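Local structure of nitroreductase (Desulfitobacterium hafniense, 3PXV) at residues 7-12 and 120-125; 31-36 and 48-53; 127-132 and 166-171. The protein binds flavin mononucleotide and probably acts as an FMN-dependent oxidoreductase of the nitroreductase family. All coordinates share one frame; numbering follows the deposited sequence. Where two conformers were deposited one is given.

Interaction 1 of 3, residues 7-12 and 120-125; sequences LKVIAE and IALAAT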
ATOM      1  N   LEU B   7      -7.844  -4.396  13.627  1.00 43.79           N
ATOM      2  CA  LEU B   7      -6.478  -4.578  14.102  1.00 43.91           C
ATOM      3  C   LEU B   7      -6.155  -6.074  14.218  1.00 44.68           C
ATOM      4  O   LEU B   7      -5.001  -6.458  14.109  1.00 44.24           O
ATOM      5  CB  LEU B   7      -6.264  -3.873  15.446  1.00 43.42           C
ATOM      6  CG  LEU B   7      -6.463  -2.336  15.498  1.00 42.60           C
ATOM      7  CD1 LEU B   7      -6.212  -1.801  16.910  1.00 34.43           C
ATOM      8  CD2 LEU B   7      -5.541  -1.613  14.505  1.00 42.82           C
ATOM      9  N   LYS B   8      -7.156  -6.917  14.464  1.00 44.75           N
ATOM     10  CA  LYS B   8      -6.899  -8.368  14.566  1.00 46.48           C
ATOM     11  C   LYS B   8      -6.614  -8.901  13.156  1.00 46.62           C
ATOM     12  O   LYS B   8      -5.687  -9.701  12.940  1.00 46.27           O
ATOM     13  CB  LYS B   8      -8.073  -9.085  15.230  1.00 47.05           C
ATOM     14  CG  LYS B   8      -8.010 -10.632  15.258  1.00 65.23           C
ATOM     15  CD  LYS B   8      -9.090 -11.245  16.203  1.00 78.83           C
ATOM     16  CE  LYS B   8      -9.244 -12.781  16.057  1.00 85.11           C
ATOM     17  NZ  LYS B   8      -9.931 -13.164  14.782  1.00 83.60           N
ATOM     18  N   VAL B   9      -7.378  -8.384  12.187  1.00 45.58           N
ATOM     19  CA  VAL B   9      -7.194  -8.761  10.805  1.00 43.15           C
ATOM     20  C   VAL B   9      -5.817  -8.335  10.333  1.00 42.76           C
ATOM     21  O   VAL B   9      -5.150  -9.074   9.638  1.00 43.24           O
ATOM     22  CB  VAL B   9      -8.322  -8.215   9.910  1.00 43.56           C
ATOM     23  CG1 VAL B   9      -7.932  -8.315   8.437  1.00 38.51           C
ATOM     24  CG2 VAL B   9      -9.642  -8.994  10.210  1.00 38.85           C
ATOM     25  N   ILE B  10      -5.382  -7.145  10.716  1.00 43.40           N
ATOM     26  CA  ILE B  10      -4.058  -6.663  10.346  1.00 41.17           C
ATOM     27  C   ILE B  10      -3.014  -7.606  10.940  1.00 42.07           C
ATOM     28  O   ILE B  10      -2.093  -7.999  10.235  1.00 41.05           O
ATOM     29  CB  ILE B  10      -3.829  -5.209  10.831  1.00 41.23           C
ATOM     30  CG1 ILE B  10      -4.677  -4.252   9.989  1.00 39.50           C
ATOM     31  CG2 ILE B  10      -2.343  -4.847  10.796  1.00 34.00           C
ATOM     32  CD1 ILE B  10      -5.002  -2.911  10.659  1.00 32.23           C
ATOM     33  N   ALA B  11      -3.205  -8.013  12.203  1.00 42.79           N
ATOM     34  CA  ALA B  11      -2.244  -8.854  12.908  1.00 44.00           C
ATOM     35  C   ALA B  11      -2.165 -10.281  12.384  1.00 46.12           C
ATOM     36  O   ALA B  11      -1.073 -10.867  12.348  1.00 46.47           O
ATOM     37  CB  ALA B  11      -2.528  -8.889  14.426  1.00 40.60           C
ATOM     38  N   GLU B  12      -3.314 -10.848  12.021  1.00 46.00           N
ATOM     39  CA  GLU B  12      -3.376 -12.242  11.596  1.00 47.55           C
ATOM     40  C   GLU B  12      -3.108 -12.507  10.113  1.00 44.50           C
ATOM     41  O   GLU B  12      -2.896 -13.653   9.744  1.00 44.32           O
ATOM     42  CB  GLU B  12      -4.733 -12.837  11.984  1.00 51.00           C
ATOM     43  CG  GLU B  12      -5.908 -12.415  11.090  1.00 57.42           C
ATOM     44  CD  GLU B  12      -7.278 -12.705  11.714  1.00 68.35           C
ATOM     45  OE1 GLU B  12      -7.343 -13.374  12.769  1.00 66.77           O
ATOM     46  OE2 GLU B  12      -8.287 -12.237  11.148  1.00 68.19           O
ATOM     47  N   ILE B 120      -6.842  -5.139  -0.574  1.00 39.88           N
ATOM     48  CA  ILE B 120      -7.312  -6.452  -0.994  1.00 39.99           C
ATOM     49  C   ILE B 120      -6.974  -7.513   0.072  1.00 41.60           C
ATOM     50  O   ILE B 120      -7.855  -8.263   0.520  1.00 42.51           O
ATOM     51  CB  ILE B 120      -6.670  -6.911  -2.341  1.00 38.61           C
ATOM     52  CG1 ILE B 120      -7.122  -6.000  -3.483  1.00 38.51           C
ATOM     53  CG2 ILE B 120      -7.014  -8.389  -2.600  1.00 33.26           C
ATOM     54  CD1 ILE B 120      -6.548  -6.316  -4.847  1.00 34.27           C
ATOM     55  N   ALA B 121      -5.704  -7.564   0.477  1.00 40.07           N
ATOM     56  CA  ALA B 121      -5.257  -8.606   1.394  1.00 42.60           C
ATOM     57  C   ALA B 121      -6.019  -8.540   2.706  1.00 42.74           C
ATOM     58  O   ALA B 121      -6.456  -9.576   3.226  1.00 43.70           O
ATOM     59  CB  ALA B 121      -3.725  -8.538   1.625  1.00 40.97           C
ATOM     60  N   LEU B 122      -6.203  -7.332   3.234  1.00 41.16           N
ATOM     61  CA  LEU B 122      -6.935  -7.189   4.495  1.00 42.68           C
ATOM     62  C   LEU B 122      -8.403  -7.555   4.312  1.00 43.19           C
ATOM     63  O   LEU B 122      -8.992  -8.260   5.152  1.00 45.54           O
ATOM     64  CB  LEU B 122      -6.757  -5.785   5.116  1.00 41.74           C
ATOM     65  CG  LEU B 122      -5.320  -5.459   5.534  1.00 39.02           C
ATOM     66  CD1 LEU B 122      -5.247  -4.102   6.189  1.00 34.53           C
ATOM     67  CD2 LEU B 122      -4.739  -6.511   6.474  1.00 35.67           C
ATOM     68  N   ALA B 123      -9.004  -7.107   3.210  1.00 43.08           N
ATOM     69  CA  ALA B 123     -10.412  -7.472   2.953  1.00 41.91           C
ATOM     70  C   ALA B 123     -10.570  -8.998   2.838  1.00 39.19           C
ATOM     71  O   ALA B 123     -11.476  -9.578   3.408  1.00 38.30           O
ATOM     72  CB  ALA B 123     -10.957  -6.752   1.718  1.00 38.88           C
ATOM     73  N   ALA B 124      -9.660  -9.648   2.129  1.00 41.66           N
ATOM     74  CA  ALA B 124      -9.739 -11.094   1.956  1.00 41.67           C
ATOM     75  C   ALA B 124      -9.597 -11.800   3.303  1.00 44.07           C
ATOM     76  O   ALA B 124     -10.345 -12.742   3.632  1.00 46.66           O
ATOM     77  CB  ALA B 124      -8.669 -11.563   0.993  1.00 41.36           C
ATOM     78  N   THR B 125      -8.658 -11.316   4.109  1.00 44.07           N
ATOM     79  CA  THR B 125      -8.370 -11.954   5.388  1.00 44.54           C
ATOM     80  C   THR B 125      -9.565 -11.846   6.325  1.00 44.81           C
ATOM     81  O   THR B 125      -9.837 -12.794   7.049  1.00 44.98           O
ATOM     82  CB  THR B 125      -7.103 -11.381   6.045  1.00 42.60           C
ATOM     83  OG1 THR B 125      -5.973 -11.622   5.196  1.00 41.94           O
ATOM     84  CG2 THR B 125      -6.866 -12.029   7.350  1.00 37.71           C
TER
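The carboxylate of Glu12 and the peptide carbonyl of Leu122 are the flat groups that touch the opposing helix, and both meet carbon. OE2 of Glu12 comes within 4.1 Å of Thr125 CG2, while OE1 pairs weakly with Lys8 in a salt bridge inside its own helix. The Leu122 carbonyl oxygen has Val9 CG1 3.5 Å away. A second carbonyl oxygen, Ala121 O, takes Thr125 OG1 at 2.9 Å from one face and Thr125 N from the opposite face. Thr125 CG2, anti to the backbone N (OG1 at -62°), is thereby turned to Glu12 CG at 3.9 Å and to Val9 CG1. Further along, Ile10 CG1 meets Leu122 CD1 at 3.8 Å, the two side chains crossing obliquely. This is a helix-helix crossing near a right angle, 106° with axes 9.3 Å apart, joining the N-terminal helix 5-12 to the C-terminal end of helix 106-126. Leu7 and Ala123 also pack on Ala123 and Leu7 of the second subunit. An alanine at Thr125 would probably leave Glu12 CG without its methyl neighbour and Asn131 ND2 without its hydroxyl partner. Arg13, an FMN-binding residue, touches Leu122 and Thr125 from the loop that follows.

Interaction 2 of 3, residues 31-36 and 48-53; sequences AIAEAA and WRVIVV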
ATOM      1  N   ALA B  31     -16.942  -8.596  -2.912  1.00 47.27           N
ATOM      2  CA  ALA B  31     -16.711  -7.802  -1.695  1.00 46.93           C
ATOM      3  C   ALA B  31     -15.271  -7.336  -1.644  1.00 45.85           C
ATOM      4  O   ALA B  31     -15.000  -6.191  -1.278  1.00 44.60           O
ATOM      5  CB  ALA B  31     -17.036  -8.605  -0.443  1.00 47.28           C
ATOM      6  N   ILE B  32     -14.357  -8.231  -2.031  1.00 44.55           N
ATOM      7  CA  ILE B  32     -12.933  -7.938  -2.056  1.00 42.96           C
ATOM      8  C   ILE B  32     -12.572  -6.908  -3.142  1.00 42.72           C
ATOM      9  O   ILE B  32     -11.766  -5.993  -2.899  1.00 41.85           O
ATOM     10  CB  ILE B  32     -12.129  -9.221  -2.293  1.00 43.01           C
ATOM     11  CG1 ILE B  32     -12.269 -10.160  -1.082  1.00 45.57           C
ATOM     12  CG2 ILE B  32     -10.655  -8.883  -2.596  1.00 40.26           C
ATOM     13  CD1 ILE B  32     -11.751 -11.601  -1.346  1.00 46.69           C
ATOM     14  N   ALA B  33     -13.152  -7.029  -4.328  1.00 40.26           N
ATOM     15  CA  ALA B  33     -12.815  -6.064  -5.377  1.00 42.99           C
ATOM     16  C   ALA B  33     -13.474  -4.703  -5.081  1.00 44.75           C
ATOM     17  O   ALA B  33     -12.949  -3.683  -5.476  1.00 45.40           O
ATOM     18  CB  ALA B  33     -13.206  -6.576  -6.746  1.00 42.19           C
ATOM     19  N   GLU B  34     -14.608  -4.692  -4.375  1.00 44.66           N
ATOM     20  CA  GLU B  34     -15.284  -3.434  -4.029  0.50 45.68           C
ATOM     21  C   GLU B  34     -14.409  -2.743  -3.008  1.00 45.32           C
ATOM     22  O   GLU B  34     -14.261  -1.546  -3.022  1.00 46.32           O
ATOM     23  CB  GLU B  34     -16.698  -3.678  -3.472  0.50 45.81           C
ATOM     24  CG  GLU B  34     -17.390  -2.500  -2.702  0.50 50.58           C
ATOM     25  CD  GLU B  34     -17.767  -1.267  -3.553  0.50 47.10           C
ATOM     26  OE1 GLU B  34     -17.668  -1.307  -4.789  0.50 48.89           O
ATOM     27  OE2 GLU B  34     -18.182  -0.249  -2.968  0.50 46.36           O
ATOM     28  N   ALA B  35     -13.790  -3.525  -2.123  1.00 45.80           N
ATOM     29  CA  ALA B  35     -12.915  -2.975  -1.102  1.00 42.19           C
ATOM     30  C   ALA B  35     -11.686  -2.355  -1.771  1.00 40.95           C
ATOM     31  O   ALA B  35     -11.260  -1.259  -1.416  1.00 40.19           O
ATOM     32  CB  ALA B  35     -12.516  -4.060  -0.105  1.00 40.16           C
ATOM     33  N   ALA B  36     -11.145  -3.035  -2.773  1.00 40.39           N
ATOM     34  CA  ALA B  36      -9.960  -2.539  -3.470  1.00 41.29           C
ATOM     35  C   ALA B  36     -10.181  -1.145  -4.081  1.00 41.23           C
ATOM     36  O   ALA B  36      -9.372  -0.242  -3.905  1.00 41.18           O
ATOM     37  CB  ALA B  36      -9.516  -3.545  -4.547  1.00 41.05           C
ATOM     38  N   TRP B  48      -4.870   2.578 -11.747  1.00 44.62           N
ATOM     39  CA  TRP B  48      -4.877   1.150 -11.630  1.00 42.26           C
ATOM     40  C   TRP B  48      -6.171   0.555 -12.130  1.00 42.84           C
ATOM     41  O   TRP B  48      -7.041   1.298 -12.566  1.00 45.68           O
ATOM     42  CB  TRP B  48      -4.642   0.736 -10.189  1.00 40.94           C
ATOM     43  CG  TRP B  48      -5.205   1.595  -9.066  1.00 38.77           C
ATOM     44  CD1 TRP B  48      -4.471   2.267  -8.173  1.00 42.99           C
ATOM     45  CD2 TRP B  48      -6.576   1.760  -8.654  1.00 39.81           C
ATOM     46  NE1 TRP B  48      -5.272   2.878  -7.247  1.00 46.28           N
ATOM     47  CE2 TRP B  48      -6.572   2.568  -7.511  1.00 42.47           C
ATOM     48  CE3 TRP B  48      -7.799   1.302  -9.133  1.00 44.48           C
ATOM     49  CZ2 TRP B  48      -7.744   2.953  -6.850  1.00 42.89           C
ATOM     50  CZ3 TRP B  48      -8.962   1.684  -8.477  1.00 39.16           C
ATOM     51  CH2 TRP B  48      -8.924   2.494  -7.348  1.00 42.41           C
ATOM     52  N   ARG B  49      -6.254  -0.776 -12.152  1.00 40.02           N
ATOM     53  CA  ARG B  49      -7.506  -1.491 -12.448  1.00 42.17           C
ATOM     54  C   ARG B  49      -7.521  -2.728 -11.556  1.00 42.02           C
ATOM     55  O   ARG B  49      -6.463  -3.188 -11.125  1.00 37.53           O
ATOM     56  CB  ARG B  49      -7.622  -1.957 -13.904  1.00 42.10           C
ATOM     57  CG  ARG B  49      -7.677  -0.881 -14.959  1.00 44.46           C
ATOM     58  CD  ARG B  49      -8.952  -0.040 -14.897  1.00 49.73           C
ATOM     59  NE  ARG B  49      -8.954   0.927 -15.999  1.00 52.05           N
ATOM     60  CZ  ARG B  49      -8.253   2.068 -16.030  1.00 53.04           C
ATOM     61  NH1 ARG B  49      -7.470   2.422 -15.021  1.00 49.68           N
ATOM     62  NH2 ARG B  49      -8.325   2.861 -17.097  1.00 48.90           N
ATOM     63  N   VAL B  50      -8.712  -3.274 -11.312  1.00 42.67           N
ATOM     64  CA  VAL B  50      -8.867  -4.451 -10.458  1.00 42.44           C
ATOM     65  C   VAL B  50      -9.430  -5.574 -11.336  1.00 45.65           C
ATOM     66  O   VAL B  50     -10.637  -5.605 -11.620  1.00 45.60           O
ATOM     67  CB  VAL B  50      -9.776  -4.131  -9.249  1.00 43.30           C
ATOM     68  CG1 VAL B  50     -10.082  -5.367  -8.408  1.00 34.49           C
ATOM     69  CG2 VAL B  50      -9.130  -3.056  -8.416  1.00 38.68           C
ATOM     70  N   ILE B  51      -8.543  -6.471 -11.785  1.00 44.69           N
ATOM     71  CA  ILE B  51      -8.910  -7.559 -12.663  1.00 45.67           C
ATOM     72  C   ILE B  51      -8.970  -8.857 -11.858  1.00 46.91           C
ATOM     73  O   ILE B  51      -7.935  -9.380 -11.450  1.00 45.94           O
ATOM     74  CB  ILE B  51      -7.885  -7.675 -13.829  1.00 46.70           C
ATOM     75  CG1 ILE B  51      -7.797  -6.354 -14.584  1.00 44.09           C
ATOM     76  CG2 ILE B  51      -8.270  -8.801 -14.804  1.00 41.33           C
ATOM     77  CD1 ILE B  51      -6.740  -6.332 -15.612  1.00 44.65           C
ATOM     78  N   VAL B  52     -10.180  -9.366 -11.625  1.00 48.05           N
ATOM     79  CA  VAL B  52     -10.380 -10.605 -10.856  1.00 47.22           C
ATOM     80  C   VAL B  52     -10.282 -11.764 -11.821  1.00 47.79           C
ATOM     81  O   VAL B  52     -11.200 -11.995 -12.603  1.00 49.08           O
ATOM     82  CB  VAL B  52     -11.778 -10.661 -10.141  1.00 48.57           C
ATOM     83  CG1 VAL B  52     -11.977 -12.014  -9.479  1.00 47.74           C
ATOM     84  CG2 VAL B  52     -11.917  -9.555  -9.098  1.00 45.24           C
ATOM     85  N   VAL B  53      -9.177 -12.494 -11.758  1.00 47.03           N
ATOM     86  CA  VAL B  53      -8.919 -13.575 -12.679  1.00 48.11           C
ATOM     87  C   VAL B  53      -9.290 -14.914 -12.067  1.00 49.14           C
ATOM     88  O   VAL B  53      -8.825 -15.242 -11.002  1.00 49.55           O
ATOM     89  CB  VAL B  53      -7.429 -13.601 -13.106  1.00 47.20           C
ATOM     90  CG1 VAL B  53      -7.207 -14.664 -14.169  1.00 48.24           C
ATOM     91  CG2 VAL B  53      -7.014 -12.255 -13.633  1.00 40.04           C
TER
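Val50 faces the helix with its two methyls divided between two alanines one helical turn apart. Val50 CG1, anti to the backbone N (chi1 174°), meets Ala33 CB at 3.7 Å; Val50 CG2 meets Ala36 CB at 3.9 Å. Val52, two residues on and therefore on the same side of the strand, has nearly the same torsion but touches with CG2, which lies 4.0 Å from Ala33 CB. Ala33 CB thus lies against both valines. The indole of Trp48 approaches more loosely: CH2 is 4.4 Å from Ala36 O, the carbonyl oxygen standing obliquely to the ring. Just beyond, Arg49 NH1 bonds back to Trp48 O at 2.7 Å, the donor standing above the carbonyl plane, although the oxygen lies almost in the guanidinium plane.

The helix 26-36 runs nearly antiparallel to strand 50-53, at 162°, and covers one face of the sheet. Within this chain the strand bonds to strand 95-101, and along its other edge it pairs in parallel with a strand of the second subunit, so the sheet runs on through the dimer. Ala33 also packs on Ile185 of that subunit.

Between helix and strand the meeting side chains are wholly apolar, with methyl against methyl, so the fit depends on shape and burial, while the backbone bonds are spent within the helix on one side and within the sheet on the other.

Interaction 3 of 3, residues 127-132 and 166-171; sequences LGIANI and VLLGHA. With FMN (flavin mononucleotide), chain F.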
ATOM      1  N   LEU B 127     -12.556 -11.830   5.452  1.00 45.85           N
ATOM      2  CA  LEU B 127     -13.592 -12.729   4.895  1.00 46.87           C
ATOM      3  C   LEU B 127     -13.227 -14.196   4.965  1.00 46.79           C
ATOM      4  O   LEU B 127     -13.943 -15.032   4.444  1.00 48.16           O
ATOM      5  CB  LEU B 127     -13.927 -12.338   3.446  1.00 46.28           C
ATOM      6  CG  LEU B 127     -14.639 -10.992   3.306  1.00 46.97           C
ATOM      7  CD1 LEU B 127     -14.760 -10.532   1.846  1.00 38.68           C
ATOM      8  CD2 LEU B 127     -15.997 -11.114   3.952  1.00 35.90           C
ATOM      9  N   GLY B 128     -12.126 -14.520   5.634  1.00 47.14           N
ATOM     10  CA  GLY B 128     -11.690 -15.910   5.746  1.00 47.75           C
ATOM     11  C   GLY B 128     -11.045 -16.435   4.471  1.00 47.77           C
ATOM     12  O   GLY B 128     -10.861 -17.650   4.332  1.00 46.03           O
ATOM     13  N   ILE B 129     -10.698 -15.523   3.548  1.00 46.94           N
ATOM     14  CA  ILE B 129     -10.035 -15.897   2.293  1.00 47.08           C
ATOM     15  C   ILE B 129      -8.510 -15.712   2.410  1.00 46.97           C
ATOM     16  O   ILE B 129      -8.016 -14.593   2.588  1.00 46.63           O
ATOM     17  CB  ILE B 129     -10.542 -15.064   1.103  1.00 46.72           C
ATOM     18  CG1 ILE B 129     -12.053 -15.244   0.908  1.00 49.13           C
ATOM     19  CG2 ILE B 129      -9.791 -15.428  -0.167  1.00 44.64           C
ATOM     20  CD1 ILE B 129     -12.504 -16.705   0.819  1.00 53.16           C
ATOM     21  N   ALA B 130      -7.779 -16.813   2.278  1.00 45.87           N
ATOM     22  CA  ALA B 130      -6.334 -16.798   2.326  1.00 44.02           C
ATOM     23  C   ALA B 130      -5.805 -16.063   1.107  1.00 44.32           C
ATOM     24  O   ALA B 130      -6.410 -16.087   0.033  1.00 45.42           O
ATOM     25  CB  ALA B 130      -5.787 -18.231   2.372  1.00 43.75           C
ATOM     26  N   ASN B 131      -4.656 -15.422   1.269  1.00 44.28           N
ATOM     27  CA  ASN B 131      -4.084 -14.619   0.202  1.00 42.88           C
ATOM     28  C   ASN B 131      -2.568 -14.452   0.306  1.00 43.20           C
ATOM     29  O   ASN B 131      -1.951 -14.781   1.325  1.00 40.72           O
ATOM     30  CB  ASN B 131      -4.720 -13.232   0.239  1.00 41.89           C
ATOM     31  CG  ASN B 131      -4.513 -12.530   1.566  1.00 46.83           C
ATOM     32  OD1 ASN B 131      -3.505 -11.844   1.752  1.00 42.83           O
ATOM     33  ND2 ASN B 131      -5.442 -12.741   2.529  1.00 39.85           N
ATOM     34  N   ILE B 132      -1.981 -13.932  -0.769  1.00 42.71           N
ATOM     35  CA  ILE B 132      -0.579 -13.594  -0.798  1.00 40.83           C
ATOM     36  C   ILE B 132      -0.319 -12.611  -1.943  1.00 42.51           C
ATOM     37  O   ILE B 132      -0.845 -12.808  -3.048  1.00 41.31           O
ATOM     38  CB  ILE B 132       0.334 -14.832  -0.990  1.00 40.43           C
ATOM     39  CG1 ILE B 132       1.789 -14.432  -0.791  1.00 37.90           C
ATOM     40  CG2 ILE B 132       0.180 -15.462  -2.416  1.00 36.01           C
ATOM     41  CD1 ILE B 132       2.781 -15.588  -0.923  1.00 39.33           C
ATOM     42  N   VAL B 166      -2.552 -10.218  -6.167  1.00 41.91           N
ATOM     43  CA  VAL B 166      -2.841 -10.856  -4.890  1.00 41.88           C
ATOM     44  C   VAL B 166      -3.524 -12.154  -5.196  1.00 42.49           C
ATOM     45  O   VAL B 166      -4.573 -12.139  -5.803  1.00 44.83           O
ATOM     46  CB  VAL B 166      -3.781 -10.047  -4.001  1.00 42.73           C
ATOM     47  CG1 VAL B 166      -3.932 -10.780  -2.664  1.00 39.12           C
ATOM     48  CG2 VAL B 166      -3.247  -8.617  -3.802  1.00 36.75           C
ATOM     49  N   LEU B 167      -2.947 -13.272  -4.760  1.00 43.18           N
ATOM     50  CA  LEU B 167      -3.540 -14.583  -5.010  1.00 43.37           C
ATOM     51  C   LEU B 167      -4.579 -14.832  -3.922  1.00 44.69           C
ATOM     52  O   LEU B 167      -4.381 -14.391  -2.779  1.00 44.24           O
ATOM     53  CB  LEU B 167      -2.489 -15.688  -5.018  1.00 42.69           C
ATOM     54  CG  LEU B 167      -1.222 -15.431  -5.840  1.00 44.08           C
ATOM     55  CD1 LEU B 167      -0.224 -16.548  -5.585  1.00 41.76           C
ATOM     56  CD2 LEU B 167      -1.560 -15.295  -7.346  1.00 41.99           C
ATOM     57  N   LEU B 168      -5.661 -15.537  -4.271  1.00 43.66           N
ATOM     58  CA  LEU B 168      -6.747 -15.767  -3.351  1.00 45.26           C
ATOM     59  C   LEU B 168      -7.254 -17.201  -3.376  1.00 48.18           C
ATOM     60  O   LEU B 168      -7.314 -17.831  -4.426  1.00 48.29           O
ATOM     61  CB  LEU B 168      -7.913 -14.843  -3.692  1.00 45.21           C
ATOM     62  CG  LEU B 168      -7.689 -13.320  -3.776  1.00 42.58           C
ATOM     63  CD1 LEU B 168      -8.940 -12.646  -4.262  1.00 43.06           C
ATOM     64  CD2 LEU B 168      -7.214 -12.706  -2.456  1.00 36.67           C
ATOM     65  N   GLY B 169      -7.638 -17.704  -2.207  1.00 48.01           N
ATOM     66  CA  GLY B 169      -8.222 -19.036  -2.093  1.00 48.33           C
ATOM     67  C   GLY B 169      -8.392 -19.431  -0.646  1.00 48.05           C
ATOM     68  O   GLY B 169      -8.463 -18.577   0.221  1.00 48.63           O
ATOM     69  N   HIS B 170      -8.504 -20.729  -0.403  1.00 50.55           N
ATOM     70  CA  HIS B 170      -8.575 -21.274   0.947  1.00 52.06           C
ATOM     71  C   HIS B 170      -7.247 -21.953   1.249  1.00 50.56           C
ATOM     72  O   HIS B 170      -6.706 -22.658   0.391  1.00 50.76           O
ATOM     73  CB  HIS B 170      -9.730 -22.259   1.083  1.00 52.39           C
ATOM     74  CG  HIS B 170     -11.065 -21.600   1.040  1.00 59.35           C
ATOM     75  ND1 HIS B 170     -11.597 -20.940   2.131  1.00 64.57           N
ATOM     76  CD2 HIS B 170     -11.968 -21.472   0.040  1.00 60.37           C
ATOM     77  CE1 HIS B 170     -12.775 -20.438   1.800  1.00 66.37           C
ATOM     78  NE2 HIS B 170     -13.022 -20.743   0.535  1.00 61.14           N
ATOM     79  N   ALA B 171      -6.712 -21.718   2.447  1.00 49.18           N
ATOM     80  CA  ALA B 171      -5.421 -22.317   2.842  1.00 48.93           C
ATOM     81  C   ALA B 171      -5.514 -23.826   3.012  1.00 50.63           C
ATOM     82  O   ALA B 171      -6.421 -24.333   3.667  1.00 50.35           O
ATOM     83  CB  ALA B 171      -4.885 -21.690   4.158  1.00 44.04           C
TER
HETATM   84  N1  FMN F 200       5.835 -14.053  -1.631  1.00 39.55           N
HETATM   85  C2  FMN F 200       5.985 -15.055  -2.569  1.00 47.42           C
HETATM   86  O2  FMN F 200       6.029 -16.242  -2.255  1.00 46.48           O
HETATM   87  N3  FMN F 200       6.091 -14.724  -3.892  1.00 49.54           N
HETATM   88  C4  FMN F 200       6.058 -13.418  -4.313  1.00 44.40           C
HETATM   89  O4  FMN F 200       6.166 -13.197  -5.510  1.00 43.19           O
HETATM   90  C4A FMN F 200       5.905 -12.405  -3.364  1.00 44.01           C
HETATM   91  N5  FMN F 200       5.859 -11.089  -3.729  1.00 44.28           N
HETATM   92  C5A FMN F 200       5.449 -10.136  -2.830  1.00 42.30           C
HETATM   93  C6  FMN F 200       5.156  -8.847  -3.286  1.00 43.61           C
HETATM   94  C7  FMN F 200       4.734  -7.860  -2.406  1.00 37.40           C
HETATM   95  C7M FMN F 200       4.430  -6.512  -2.937  1.00 38.37           C
HETATM   96  C8  FMN F 200       4.614  -8.162  -1.058  1.00 42.08           C
HETATM   97  C8M FMN F 200       4.169  -7.149  -0.067  1.00 37.89           C
HETATM   98  C9  FMN F 200       4.902  -9.450  -0.595  1.00 48.09           C
HETATM   99  C9A FMN F 200       5.326 -10.454  -1.488  1.00 42.43           C
HETATM  100  N10 FMN F 200       5.631 -11.739  -1.070  1.00 45.25           N
HETATM  101  C10 FMN F 200       5.791 -12.733  -2.014  1.00 40.95           C
HETATM  102  C1' FMN F 200       5.194 -12.158   0.303  1.00 44.26           C
HETATM  103  C2' FMN F 200       6.260 -11.777   1.315  1.00 44.34           C
HETATM  104  O2' FMN F 200       7.301 -12.731   1.242  1.00 44.64           O
HETATM  105  C3' FMN F 200       5.636 -11.711   2.706  1.00 41.26           C
HETATM  106  O3' FMN F 200       4.637 -10.714   2.765  1.00 42.67           O
HETATM  107  C4' FMN F 200       6.697 -11.389   3.743  1.00 42.14           C
HETATM  108  O4' FMN F 200       7.596 -12.456   3.735  1.00 39.16           O
HETATM  109  C5' FMN F 200       6.115 -11.203   5.145  1.00 41.07           C
HETATM  110  O5' FMN F 200       5.407 -12.365   5.533  1.00 44.03           O
HETATM  111  P   FMN F 200       3.829 -12.317   5.821  1.00 43.61           P
HETATM  112  O1P FMN F 200       3.381 -13.728   6.023  1.00 38.95           O
HETATM  113  O2P FMN F 200       3.032 -11.709   4.650  1.00 40.29           O
HETATM  114  O3P FMN F 200       3.699 -11.521   7.077  1.00 39.90           O
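Ala130 and Gly169 exchange two backbone bonds of unequal quality. Gly169 N reaches Ala130 O at 3.0 Å, whereas Ala130 N to Gly169 O is short, 2.8 Å, but bent to 122° and weak. In the second exchange neither bond is weak: Leu167 N gives to Ile132 O at 2.8 Å, and Ile132 N to Leu167 O at 3.2 Å. Between these hydrogen-bonded pairs sits the non-hydrogen-bonded pair Asn131 and Leu168, where the carbonyls of Leu167 and Ala130 also take CA-H contacts from Asn131 and Leu168. The result is an antiparallel ladder joining strand 130-133, an outermost strand of this chain's sheet, to strand 161-169. Its other side is not idle, since the Asn131 backbone bonds to Cys16. Helix 106-126 leads into the strand through a Schellman motif, with Gly128 at positive phi and Ile129 N bonded to Ala124 O. ND2 of the buried Asn131 gives one N-H to Ile129 O at 3.2 Å, in the planes of both groups and fairly straight (162°), and another to Thr125 OG1; two bonds therefore fix its rotation. Ile132 and Leu167 lie side by side, with Ile132 CG2 against Leu167 CD1 at a tight 3.4 Å. Ile132 CG1 is anti to the backbone N (chi1 -171°), on the branch whose CD1 lies 3.5 Å from FMN N1. The flavin's hydrogen bonds come from elsewhere, among them Ser15, Arg17 and Lys175.

In the fold
Helix 106-126 ties the three contacts together. Its last turns form half of interaction 1, whose centre lies about 10 Å from that of interaction 3, and the chain passes through a short turn from that helix into strand 130-133. On another side the same turns pack against helix 26-36 of interaction 2, with Ile120 CG1 3.6 Å from Ala36 CB, although those two centres are about 16 Å apart. Interactions 2 and 3, with centres about 14 Å apart, lie on one sheet and are joined by Ile32 packing on Leu127. Of the three, interaction 3 touches the flavin; the side chains of Thr125 and Trp48 stay about 9 and 8 Å from an FMN. Interactions 1 and 2 reach the second subunit with several residues, interaction 3 with Leu127.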